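Local coordinates for macro domain-containing protein (Thermosipho africanus, PDB 7OMU), which joins a DarT-family domain to a macro domain in one chain and holds adenosine-5-diphosphoribose in a pocket of the macro domain, at residues L227-G232 against V383-P388; S237-L242 against S350-A355; V368-C373 against P400-D405. The protein carries 1 engineered substitution. One frame throughout, in Å; residues are numbered along the deposited sequence.

Interactions 1 and 2 lie in the same mixed sheet of the macro domain, with their centres about 9 Å apart. They meet where strand 383-386 runs beside strand 351-354: Gln384 N to Leu351 O and Tyr386 N to Val353 O, both 2.9 Å, are probable hydrogen bonds. Both contacts reach adenosine-5-diphosphoribose at the C-terminal ends of these strands. Helix 365-376 connects the two strands in a beta-alpha-beta crossover and carries one side of interaction 3, about 13 Å from the centre of interaction 1 and 18 Å from that of interaction 2. There the layers touch through Ile385 CD1 and Cys373 SG (3.8 Å), while the nearest ligand atom stays about 12 Å from Gly369 CA.

Interaction 1 of 3, residues L227-G232 against V383-P388; sequences LSLVEG and VQIYLP. With APR (adenosine-5-diphosphoribose), chain C.
Val230 and Tyr386 pack side by side on two neighbouring parallel strands, 227-231 and 383-386, of the macro domain's mixed sheet. The register runs from Leu227 opposite Val383 to Val230 opposite Tyr386, and four backbone hydrogen bonds hold it. Ser228 and Val230 each give their N-H and carbonyl to residues flanking their bridge partners; Val230 N to Ile385 O and Leu387 N to Val230 O are both 3.0 Å.

The Tyr386 side chain starts beside the pocket and runs away from it; its CB lies 3.7 Å from adenine C2 of adenosine-5-diphosphoribose. With chi2 at 84°, the ring turns one face to Val230, whose CB sits 3.8 Å from the ring centroid in a CH-pi contact, offset toward the rim. CG and CD2 pass beside Val230 O, and CD2 also has Gly232 O 3.6 Å away, near the ring plane. Further out, CE2 and CZ meet Val230 CG1. At the tip, OH donates to Gln384 OE1 from above that amide's plane (2.9 Å), a bond that holds the tip beside Gln384.

Leu227, Leu229, Val383 and Ile385 occupy the other face of the sheet, where Leu227 CD1 crosses to Val383 CG1, Leu229 CD2 rests on Ile385 CB (3.9 Å) and helix 365-376 covers Ile385. Beyond the strands, Gly232 O lies 3.3 Å from ligand N1, and Pro388 CB approaches O3' of the adenosine ribose.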
loop_
_atom_site.group_PDB
_atom_site.type_symbol
_atom_site.label_atom_id
_atom_site.label_comp_id
_atom_site.label_asym_id
_atom_site.label_seq_id
_atom_site.Cartn_x
_atom_site.Cartn_y
_atom_site.Cartn_z
ATOM N N LEU A 227 -15.089 -9.545 -13.180
ATOM C CA LEU A 227 -13.688 -10.031 -13.300
ATOM C C LEU A 227 -12.816 -8.921 -13.890
ATOM O O LEU A 227 -13.248 -8.283 -14.869
ATOM C CB LEU A 227 -13.657 -11.281 -14.184
ATOM C CG LEU A 227 -12.368 -12.096 -14.127
ATOM C CD1 LEU A 227 -12.115 -12.607 -12.717
ATOM C CD2 LEU A 227 -12.416 -13.249 -15.117
ATOM N N SER A 228 -11.644 -8.691 -13.294
ATOM C CA SER A 228 -10.583 -7.816 -13.852
ATOM C C SER A 228 -9.205 -8.344 -13.440
ATOM O O SER A 228 -9.093 -8.989 -12.378
ATOM C CB SER A 228 -10.789 -6.363 -13.477
ATOM O OG SER A 228 -10.778 -6.183 -12.072
ATOM N N LEU A 229 -8.216 -8.126 -14.308
ATOM C CA LEU A 229 -6.788 -8.427 -14.068
ATOM C C LEU A 229 -6.146 -7.179 -13.470
ATOM O O LEU A 229 -6.503 -6.076 -13.907
ATOM C CB LEU A 229 -6.127 -8.796 -15.393
ATOM C CG LEU A 229 -6.827 -9.886 -16.199
ATOM C CD1 LEU A 229 -6.065 -10.146 -17.485
ATOM C CD2 LEU A 229 -6.969 -11.171 -15.392
ATOM N N VAL A 230 -5.236 -7.347 -12.512
ATOM C CA VAL A 230 -4.672 -6.214 -11.728
ATOM C C VAL A 230 -3.163 -6.418 -11.561
ATOM O O VAL A 230 -2.774 -7.450 -10.978
ATOM C CB VAL A 230 -5.386 -6.103 -10.368
ATOM C CG1 VAL A 230 -4.875 -4.923 -9.562
ATOM C CG2 VAL A 230 -6.902 -6.034 -10.513
ATOM N N GLU A 231 -2.357 -5.487 -12.079
ATOM C CA GLU A 231 -0.963 -5.258 -11.624
ATOM C C GLU A 231 -1.044 -4.428 -10.340
ATOM O O GLU A 231 -1.494 -3.274 -10.420
ATOM C CB GLU A 231 -0.132 -4.512 -12.669
ATOM C CG GLU A 231 0.325 -5.355 -13.843
ATOM C CD GLU A 231 1.063 -4.574 -14.927
ATOM O OE1 GLU A 231 1.697 -3.549 -14.595
ATOM O OE2 GLU A 231 1.002 -4.981 -16.112
ATOM N N GLY A 232 -0.657 -4.993 -9.197
ATOM C CA GLY A 232 -0.676 -4.272 -7.912
ATOM C C GLY A 232 -0.435 -5.182 -6.721
ATOM O O GLY A 232 0.024 -6.328 -6.924
ATOM N N VAL A 383 -14.294 -9.755 -8.552
ATOM C CA VAL A 383 -13.136 -10.695 -8.540
ATOM C C VAL A 383 -11.944 -10.004 -9.203
ATOM O O VAL A 383 -12.093 -9.521 -10.343
ATOM C CB VAL A 383 -13.467 -12.015 -9.253
ATOM C CG1 VAL A 383 -12.247 -12.914 -9.349
ATOM C CG2 VAL A 383 -14.615 -12.746 -8.580
ATOM N N GLN A 384 -10.805 -9.977 -8.512
ATOM C CA GLN A 384 -9.529 -9.436 -9.041
ATOM C C GLN A 384 -8.501 -10.570 -9.108
ATOM O O GLN A 384 -8.083 -11.059 -8.046
ATOM C CB GLN A 384 -9.050 -8.283 -8.163
ATOM C CG GLN A 384 -10.013 -7.113 -8.143
ATOM C CD GLN A 384 -9.469 -5.930 -7.384
ATOM O OE1 GLN A 384 -8.630 -6.068 -6.498
ATOM N NE2 GLN A 384 -9.960 -4.751 -7.727
ATOM N N ILE A 385 -8.141 -10.991 -10.319
ATOM C CA ILE A 385 -6.977 -11.888 -10.556
ATOM C C ILE A 385 -5.743 -10.988 -10.604
ATOM O O ILE A 385 -5.687 -10.093 -11.477
ATOM C CB ILE A 385 -7.153 -12.723 -11.837
ATOM C CG1 ILE A 385 -8.361 -13.654 -11.731
ATOM C CG2 ILE A 385 -5.880 -13.490 -12.148
ATOM C CD1 ILE A 385 -8.624 -14.467 -12.979
ATOM N N TYR A 386 -4.810 -11.196 -9.675
ATOM C CA TYR A 386 -3.594 -10.362 -9.516
ATOM C C TYR A 386 -2.461 -11.002 -10.312
ATOM O O TYR A 386 -1.968 -12.081 -9.910
ATOM C CB TYR A 386 -3.279 -10.149 -8.036
ATOM C CG TYR A 386 -3.957 -8.925 -7.481
ATOM C CD1 TYR A 386 -5.271 -8.968 -7.037
ATOM C CD2 TYR A 386 -3.303 -7.707 -7.464
ATOM C CE1 TYR A 386 -5.907 -7.835 -6.559
ATOM C CE2 TYR A 386 -3.920 -6.566 -6.980
ATOM C CZ TYR A 386 -5.228 -6.628 -6.532
ATOM O OH TYR A 386 -5.828 -5.495 -6.072
ATOM N N LEU A 387 -2.080 -10.339 -11.407
ATOM C CA LEU A 387 -1.025 -10.802 -12.346
ATOM C C LEU A 387 0.297 -10.934 -11.598
ATOM O O LEU A 387 0.592 -10.148 -10.697
ATOM C CB LEU A 387 -0.886 -9.811 -13.506
ATOM C CG LEU A 387 -2.120 -9.628 -14.390
ATOM C CD1 LEU A 387 -1.858 -8.590 -15.471
ATOM C CD2 LEU A 387 -2.562 -10.949 -15.006
ATOM N N PRO A 388 1.138 -11.918 -11.987
ATOM C CA PRO A 388 2.433 -12.138 -11.350
ATOM C C PRO A 388 3.373 -10.969 -11.660
ATOM O O PRO A 388 3.387 -10.540 -12.802
ATOM C CB PRO A 388 2.931 -13.434 -12.003
ATOM C CG PRO A 388 2.280 -13.427 -13.367
ATOM C CD PRO A 388 0.912 -12.831 -13.117
HETATM N N1 APR C . 0.060 -8.984 -4.960
HETATM C C2 APR C . -0.169 -9.694 -6.073
HETATM N N3 APR C . 0.512 -10.725 -6.572
HETATM C C4 APR C . 1.558 -11.025 -5.783
HETATM C C5 APR C . 1.924 -10.389 -4.615
HETATM C C6 APR C . 1.124 -9.310 -4.189
HETATM N N6 APR C . 1.356 -8.604 -3.085
HETATM N N7 APR C . 3.061 -10.985 -4.081
HETATM C C8 APR C . 3.356 -11.952 -4.919
HETATM N N9 APR C . 2.476 -12.021 -5.978
HETATM C "C1'" APR C . 2.486 -12.963 -7.100
HETATM C "C2'" APR C . 3.880 -13.446 -7.497
HETATM O "O2'" APR C . 4.428 -12.632 -8.512
HETATM C "C3'" APR C . 3.640 -14.888 -7.968
HETATM O "O3'" APR C . 3.769 -14.988 -9.380
HETATM O "O4'" APR C . 1.766 -14.107 -6.714
HETATM C "C4'" APR C . 2.216 -15.237 -7.502
HETATM C "C5'" APR C . 2.073 -16.506 -6.690
HETATM O "O5'" APR C . 2.852 -16.411 -5.459
HETATM P PA APR C . 3.617 -17.688 -4.835
HETATM O O1A APR C . 3.613 -17.585 -3.344
HETATM O O2A APR C . 4.941 -17.853 -5.508
HETATM O O3A APR C . 2.657 -18.909 -5.256
HETATM P PB APR C . 2.892 -20.373 -5.881
HETATM O O1B APR C . 3.642 -20.220 -7.162
HETATM O O2B APR C . 1.583 -21.092 -5.923
HETATM O O5D APR C . 3.845 -21.053 -4.776
HETATM C C5D APR C . 3.263 -21.680 -3.597
HETATM O O4D APR C . 5.077 -20.977 -2.167
HETATM O O1D APR C . 3.669 -19.404 -1.244
HETATM C C1D APR C . 4.439 -20.516 -0.969
HETATM O O2D APR C . 3.672 -21.973 0.895
HETATM C C2D APR C . 3.544 -21.667 -0.481
HETATM O O3D APR C . 4.975 -23.623 -0.849
HETATM C C3D APR C . 3.911 -22.846 -1.380
HETATM C C4D APR C . 4.359 -22.128 -2.658
#

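Interaction 2 of 3, residues S237-L242 against S350-A355; sequences SRMQTL and SLAVPA. With APR (adenosine-5-diphosphoribose), chain C.
Thr241 and Leu351 pair as parallel bridge partners where strands 241-246 and 351-354 begin, inside the macro domain's sheet. Two backbone hydrogen bonds set the register. Thr241 N donates to Ser350 O (3.0 Å), and Ala352 N returns a nearly straight bond to Thr241 O (2.9 Å, 172° at the hydrogen).

Just before the strands begin, a side chain extends this pattern. Ser350 OG, held between its backbone N and carbonyl carbon (chi1 59°), accepts the N-H of Gln240 at 2.8 Å and so ties the loop before strand 241-246 to the residue leading into strand 351-354. Within 237-242, Thr241 OG1 donates to Gln240 OE1 from above the amide plane, while Gln240 NE2 is hydrogen-bonded to Gln311 OE1.

Apolar contacts fall on both faces of the sheet. On one, Thr241 CG2 and Leu351 CD1 touch at 3.6 Å. On the other, Met239 CG (3.7 Å) and Leu242 CD2 meet Ala352 CB; the turn at chi2 (-58°) brings Met239 SD to 3.7 Å from Ser350 CB, and CG also lies by Leu351 O.

Beyond the paired residues, strand 351-354 leads to adenosine-5-diphosphoribose: Pro354 CB approaches O4' of the adenosine ribose, and Ala355 O lies 3.4 Å from its C5'.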
loop_
_atom_site.group_PDB
_atom_site.type_symbol
_atom_site.label_atom_id
_atom_site.label_comp_id
_atom_site.label_asym_id
_atom_site.label_seq_id
_atom_site.Cartn_x
_atom_site.Cartn_y
_atom_site.Cartn_z
ATOM N N SER A 237 -5.588 -4.220 -2.071
ATOM C CA SER A 237 -6.941 -4.386 -2.668
ATOM C C SER A 237 -7.934 -4.258 -1.518
ATOM O O SER A 237 -7.524 -4.507 -0.365
ATOM C CB SER A 237 -7.122 -5.697 -3.402
ATOM O OG SER A 237 -7.702 -6.691 -2.572
ATOM N N ARG A 238 -9.174 -3.883 -1.804
ATOM C CA ARG A 238 -10.214 -3.790 -0.751
ATOM C C ARG A 238 -11.228 -4.919 -0.968
ATOM O O ARG A 238 -12.390 -4.773 -0.526
ATOM C CB ARG A 238 -10.780 -2.369 -0.728
ATOM C CG ARG A 238 -9.756 -1.330 -0.294
ATOM C CD ARG A 238 -10.387 -0.087 0.304
ATOM N NE ARG A 238 -11.141 -0.359 1.524
ATOM C CZ ARG A 238 -10.616 -0.545 2.736
ATOM N NH1 ARG A 238 -9.306 -0.508 2.925
ATOM N NH2 ARG A 238 -11.414 -0.779 3.763
ATOM N N MET A 239 -10.788 -6.027 -1.577
ATOM C CA MET A 239 -11.598 -7.267 -1.696
ATOM C C MET A 239 -11.763 -7.866 -0.295
ATOM O O MET A 239 -10.841 -7.722 0.536
ATOM C CB MET A 239 -10.947 -8.301 -2.622
ATOM C CG MET A 239 -10.785 -7.840 -4.065
ATOM S SD MET A 239 -12.330 -7.374 -4.894
ATOM C CE MET A 239 -12.180 -5.591 -4.857
ATOM N N GLN A 240 -12.906 -8.499 -0.052
ATOM C CA GLN A 240 -13.330 -8.991 1.284
ATOM C C GLN A 240 -12.576 -10.287 1.617
ATOM O O GLN A 240 -12.327 -10.532 2.807
ATOM C CB GLN A 240 -14.853 -9.146 1.285
ATOM C CG GLN A 240 -15.421 -9.714 2.575
ATOM C CD GLN A 240 -15.772 -11.180 2.489
ATOM O OE1 GLN A 240 -15.439 -11.882 1.532
ATOM N NE2 GLN A 240 -16.480 -11.655 3.498
ATOM N N THR A 241 -12.227 -11.088 0.610
ATOM C CA THR A 241 -11.513 -12.379 0.770
ATOM C C THR A 241 -10.237 -12.333 -0.071
ATOM O O THR A 241 -10.339 -12.162 -1.297
ATOM C CB THR A 241 -12.415 -13.560 0.387
ATOM O OG1 THR A 241 -13.510 -13.604 1.305
ATOM C CG2 THR A 241 -11.691 -14.890 0.400
ATOM N N LEU A 242 -9.083 -12.456 0.582
ATOM C CA LEU A 242 -7.755 -12.539 -0.074
ATOM C C LEU A 242 -7.341 -14.010 -0.108
ATOM O O LEU A 242 -7.312 -14.652 0.955
ATOM C CB LEU A 242 -6.744 -11.683 0.697
ATOM C CG LEU A 242 -7.219 -10.279 1.079
ATOM C CD1 LEU A 242 -6.083 -9.486 1.711
ATOM C CD2 LEU A 242 -7.784 -9.535 -0.126
ATOM N N SER A 350 -16.585 -10.399 -2.012
ATOM C CA SER A 350 -15.641 -10.043 -3.105
ATOM C C SER A 350 -14.320 -10.797 -2.904
ATOM O O SER A 350 -14.018 -11.176 -1.762
ATOM C CB SER A 350 -15.439 -8.550 -3.189
ATOM O OG SER A 350 -14.937 -8.020 -1.974
ATOM N N LEU A 351 -13.568 -11.017 -3.980
ATOM C CA LEU A 351 -12.452 -11.997 -4.010
ATOM C C LEU A 351 -11.233 -11.418 -4.748
ATOM O O LEU A 351 -11.393 -10.876 -5.859
ATOM C CB LEU A 351 -12.972 -13.267 -4.689
ATOM C CG LEU A 351 -12.036 -14.470 -4.649
ATOM C CD1 LEU A 351 -11.852 -14.968 -3.227
ATOM C CD2 LEU A 351 -12.563 -15.579 -5.536
ATOM N N ALA A 352 -10.057 -11.533 -4.135
ATOM C CA ALA A 352 -8.741 -11.337 -4.778
ATOM C C ALA A 352 -8.004 -12.678 -4.767
ATOM O O ALA A 352 -7.717 -13.185 -3.672
ATOM C CB ALA A 352 -7.954 -10.267 -4.059
ATOM N N VAL A 353 -7.746 -13.250 -5.942
ATOM C CA VAL A 353 -6.879 -14.452 -6.103
ATOM C C VAL A 353 -5.597 -14.001 -6.798
ATOM O O VAL A 353 -5.645 -13.219 -7.748
ATOM C CB VAL A 353 -7.586 -15.585 -6.874
ATOM C CG1 VAL A 353 -8.926 -15.955 -6.254
ATOM C CG2 VAL A 353 -7.786 -15.244 -8.337
ATOM N N PRO A 354 -4.410 -14.458 -6.337
ATOM C CA PRO A 354 -3.171 -14.245 -7.075
ATOM C C PRO A 354 -3.086 -15.273 -8.203
ATOM O O PRO A 354 -3.745 -16.283 -8.107
ATOM C CB PRO A 354 -2.094 -14.493 -6.016
ATOM C CG PRO A 354 -2.707 -15.548 -5.131
ATOM C CD PRO A 354 -4.187 -15.220 -5.099
ATOM N N ALA A 355 -2.293 -14.990 -9.233
ATOM C CA ALA A 355 -1.937 -15.967 -10.286
ATOM C C ALA A 355 -1.425 -17.242 -9.604
ATOM O O ALA A 355 -0.359 -17.184 -8.977
ATOM C CB ALA A 355 -0.915 -15.360 -11.216
HETATM N N1 APR C . 0.060 -8.984 -4.960
HETATM C C2 APR C . -0.169 -9.694 -6.073
HETATM N N3 APR C . 0.512 -10.725 -6.572
HETATM C C4 APR C . 1.558 -11.025 -5.783
HETATM C C5 APR C . 1.924 -10.389 -4.615
HETATM C C6 APR C . 1.124 -9.310 -4.189
HETATM N N6 APR C . 1.356 -8.604 -3.085
HETATM N N7 APR C . 3.061 -10.985 -4.081
HETATM C C8 APR C . 3.356 -11.952 -4.919
HETATM N N9 APR C . 2.476 -12.021 -5.978
HETATM C "C1'" APR C . 2.486 -12.963 -7.100
HETATM C "C2'" APR C . 3.880 -13.446 -7.497
HETATM O "O2'" APR C . 4.428 -12.632 -8.512
HETATM C "C3'" APR C . 3.640 -14.888 -7.968
HETATM O "O3'" APR C . 3.769 -14.988 -9.380
HETATM O "O4'" APR C . 1.766 -14.107 -6.714
HETATM C "C4'" APR C . 2.216 -15.237 -7.502
HETATM C "C5'" APR C . 2.073 -16.506 -6.690
HETATM O "O5'" APR C . 2.852 -16.411 -5.459
HETATM P PA APR C . 3.617 -17.688 -4.835
HETATM O O1A APR C . 3.613 -17.585 -3.344
HETATM O O2A APR C . 4.941 -17.853 -5.508
HETATM O O3A APR C . 2.657 -18.909 -5.256
HETATM P PB APR C . 2.892 -20.373 -5.881
HETATM O O1B APR C . 3.642 -20.220 -7.162
HETATM O O2B APR C . 1.583 -21.092 -5.923
HETATM O O5D APR C . 3.845 -21.053 -4.776
HETATM C C5D APR C . 3.263 -21.680 -3.597
HETATM O O4D APR C . 5.077 -20.977 -2.167
HETATM O O1D APR C . 3.669 -19.404 -1.244
HETATM C C1D APR C . 4.439 -20.516 -0.969
HETATM O O2D APR C . 3.672 -21.973 0.895
HETATM C C2D APR C . 3.544 -21.667 -0.481
HETATM O O3D APR C . 4.975 -23.623 -0.849
HETATM C C3D APR C . 3.911 -22.846 -1.380
HETATM C C4D APR C . 4.359 -22.128 -2.658
#

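Interaction 3 of 3, residues V368-C373 against P400-D405; sequences VGPLMC and PKFLLD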
loop_
_atom_site.group_PDB
_atom_site.type_symbol
_atom_site.label_atom_id
_atom_site.label_comp_id
_atom_site.label_asym_id
_atom_site.label_seq_id
_atom_site.Cartn_x
_atom_site.Cartn_y
_atom_site.Cartn_z
ATOM N N VAL A 368 -2.517 -21.214 -16.748
ATOM C CA VAL A 368 -3.269 -20.902 -15.499
ATOM C C VAL A 368 -4.285 -19.789 -15.780
ATOM O O VAL A 368 -5.418 -19.890 -15.293
ATOM C CB VAL A 368 -2.312 -20.526 -14.355
ATOM C CG1 VAL A 368 -3.070 -20.050 -13.129
ATOM C CG2 VAL A 368 -1.398 -21.685 -13.999
ATOM N N GLY A 369 -3.886 -18.757 -16.522
ATOM C CA GLY A 369 -4.734 -17.588 -16.819
ATOM C C GLY A 369 -6.121 -18.018 -17.295
ATOM O O GLY A 369 -7.120 -17.771 -16.620
ATOM N N PRO A 370 -6.220 -18.675 -18.472
ATOM C CA PRO A 370 -7.508 -19.130 -18.987
ATOM C C PRO A 370 -8.268 -19.970 -17.949
ATOM O O PRO A 370 -9.418 -19.674 -17.696
ATOM C CB PRO A 370 -7.115 -19.944 -20.226
ATOM C CG PRO A 370 -5.823 -19.318 -20.681
ATOM C CD PRO A 370 -5.110 -18.979 -19.389
ATOM N N LEU A 371 -7.599 -20.959 -17.352
ATOM C CA LEU A 371 -8.204 -21.874 -16.345
ATOM C C LEU A 371 -8.888 -21.052 -15.244
ATOM O O LEU A 371 -10.074 -21.300 -14.978
ATOM C CB LEU A 371 -7.115 -22.783 -15.766
ATOM C CG LEU A 371 -7.571 -23.754 -14.678
ATOM C CD1 LEU A 371 -8.766 -24.583 -15.140
ATOM C CD2 LEU A 371 -6.421 -24.649 -14.245
ATOM N N MET A 372 -8.169 -20.102 -14.643
ATOM C CA MET A 372 -8.671 -19.245 -13.537
ATOM C C MET A 372 -9.876 -18.435 -14.030
ATOM O O MET A 372 -10.883 -18.384 -13.307
ATOM C CB MET A 372 -7.595 -18.270 -13.051
ATOM C CG MET A 372 -6.491 -18.914 -12.248
ATOM S SD MET A 372 -5.252 -17.687 -11.755
ATOM C CE MET A 372 -6.104 -16.906 -10.388
ATOM N N CYS A 373 -9.763 -17.810 -15.203
ATOM C CA CYS A 373 -10.817 -16.938 -15.789
ATOM C C CYS A 373 -12.069 -17.776 -16.062
ATOM O O CYS A 373 -13.154 -17.370 -15.607
ATOM C CB CYS A 373 -10.332 -16.248 -17.060
ATOM S SG CYS A 373 -9.130 -14.933 -16.738
ATOM N N PRO A 400 -9.567 -10.740 -23.529
ATOM C CA PRO A 400 -10.642 -11.671 -23.187
ATOM C C PRO A 400 -10.779 -12.773 -24.247
ATOM O O PRO A 400 -11.203 -13.863 -23.908
ATOM C CB PRO A 400 -11.884 -10.773 -23.146
ATOM C CG PRO A 400 -11.561 -9.664 -24.120
ATOM C CD PRO A 400 -10.076 -9.423 -23.940
ATOM N N LYS A 401 -10.419 -12.461 -25.495
ATOM C CA LYS A 401 -10.359 -13.434 -26.615
ATOM C C LYS A 401 -9.570 -14.667 -26.171
ATOM O O LYS A 401 -10.052 -15.792 -26.401
ATOM C CB LYS A 401 -9.716 -12.797 -27.846
ATOM C CG LYS A 401 -9.592 -13.733 -29.038
ATOM C CD LYS A 401 -9.360 -12.987 -30.340
ATOM C CE LYS A 401 -8.860 -13.874 -31.459
ATOM N NZ LYS A 401 -9.977 -14.496 -32.203
ATOM N N PHE A 402 -8.414 -14.459 -25.538
ATOM C CA PHE A 402 -7.510 -15.539 -25.064
ATOM C C PHE A 402 -8.055 -16.175 -23.780
ATOM O O PHE A 402 -8.180 -17.414 -23.739
ATOM C CB PHE A 402 -6.091 -15.023 -24.819
ATOM C CG PHE A 402 -5.155 -16.083 -24.296
ATOM C CD1 PHE A 402 -4.727 -17.115 -25.118
ATOM C CD2 PHE A 402 -4.738 -16.072 -22.974
ATOM C CE1 PHE A 402 -3.889 -18.106 -24.633
ATOM C CE2 PHE A 402 -3.891 -17.060 -22.494
ATOM C CZ PHE A 402 -3.467 -18.076 -23.324
ATOM N N LEU A 403 -8.361 -15.360 -22.768
ATOM C CA LEU A 403 -8.625 -15.837 -21.385
ATOM C C LEU A 403 -10.052 -16.379 -21.237
ATOM O O LEU A 403 -10.233 -17.262 -20.382
ATOM C CB LEU A 403 -8.361 -14.690 -20.408
ATOM C CG LEU A 403 -6.907 -14.230 -20.321
ATOM C CD1 LEU A 403 -6.798 -12.952 -19.513
ATOM C CD2 LEU A 403 -6.021 -15.304 -19.716
ATOM N N LEU A 404 -11.021 -15.896 -22.022
ATOM C CA LEU A 404 -12.449 -16.315 -21.923
ATOM C C LEU A 404 -12.885 -17.076 -23.181
ATOM O O LEU A 404 -14.007 -16.821 -23.650
ATOM C CB LEU A 404 -13.318 -15.073 -21.699
ATOM C CG LEU A 404 -13.017 -14.287 -20.425
ATOM C CD1 LEU A 404 -13.710 -12.930 -20.443
ATOM C CD2 LEU A 404 -13.426 -15.084 -19.194
ATOM N N ASP A 405 -12.049 -17.995 -23.682
ATOM C CA ASP A 405 -12.375 -18.875 -24.842
ATOM C C ASP A 405 -11.390 -20.048 -24.904
ATOM O O ASP A 405 -11.627 -21.005 -25.648
ATOM C CB ASP A 405 -12.376 -18.092 -26.159
ATOM C CG ASP A 405 -13.610 -17.227 -26.344
ATOM O OD1 ASP A 405 -14.716 -17.802 -26.395
ATOM O OD2 ASP A 405 -13.456 -15.982 -26.399
#
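Gly369, Pro370 and Cys373 of helix 365-376 receive Phe402, Leu403 and Leu404 at the C-terminal end of the modelled chain. The arrangement is a helix-to-helix contact on the outer side of the macro domain: one turn of a sheet-covering helix, kinked at Pro370, meets the short helix 400-403. Its closest backbone approach joins Pro370 and Leu403, whose CA atoms are 4.2 Å apart.

At Gly369 there is no side chain to hold the partner off, and Leu403 CD2 settles on the peptide, 3.6 Å from Gly369 C. The other methyl of this leucine, CD1, packs on Leu229 of strand 227-231.

Pro370 follows, and its ring meets two side chains. CG approaches Phe402 CE2 obliquely at 3.5 Å, while CD touches the same CE2 and also packs against Leu403 CD2, at 3.8 Å from each. Having no N-H, Pro370 makes no bond back to the preceding turn. In a separate contact its CA points a hydrogen at Leu403 O, a CA-H...O approach of 3.6 Å with 147° at the hydrogen.

One turn further, beyond Leu371, which faces helix 329-346, Cys373 directs its CB toward the short helix. That CB is 3.5 Å from Leu403 O and also meets Leu404 CD2, Leu404 being the first residue after helix 400-403 to leave helical geometry. The sulfur lies against the base of Leu403, with Cys373 SG 3.8 Å from Leu403 CB.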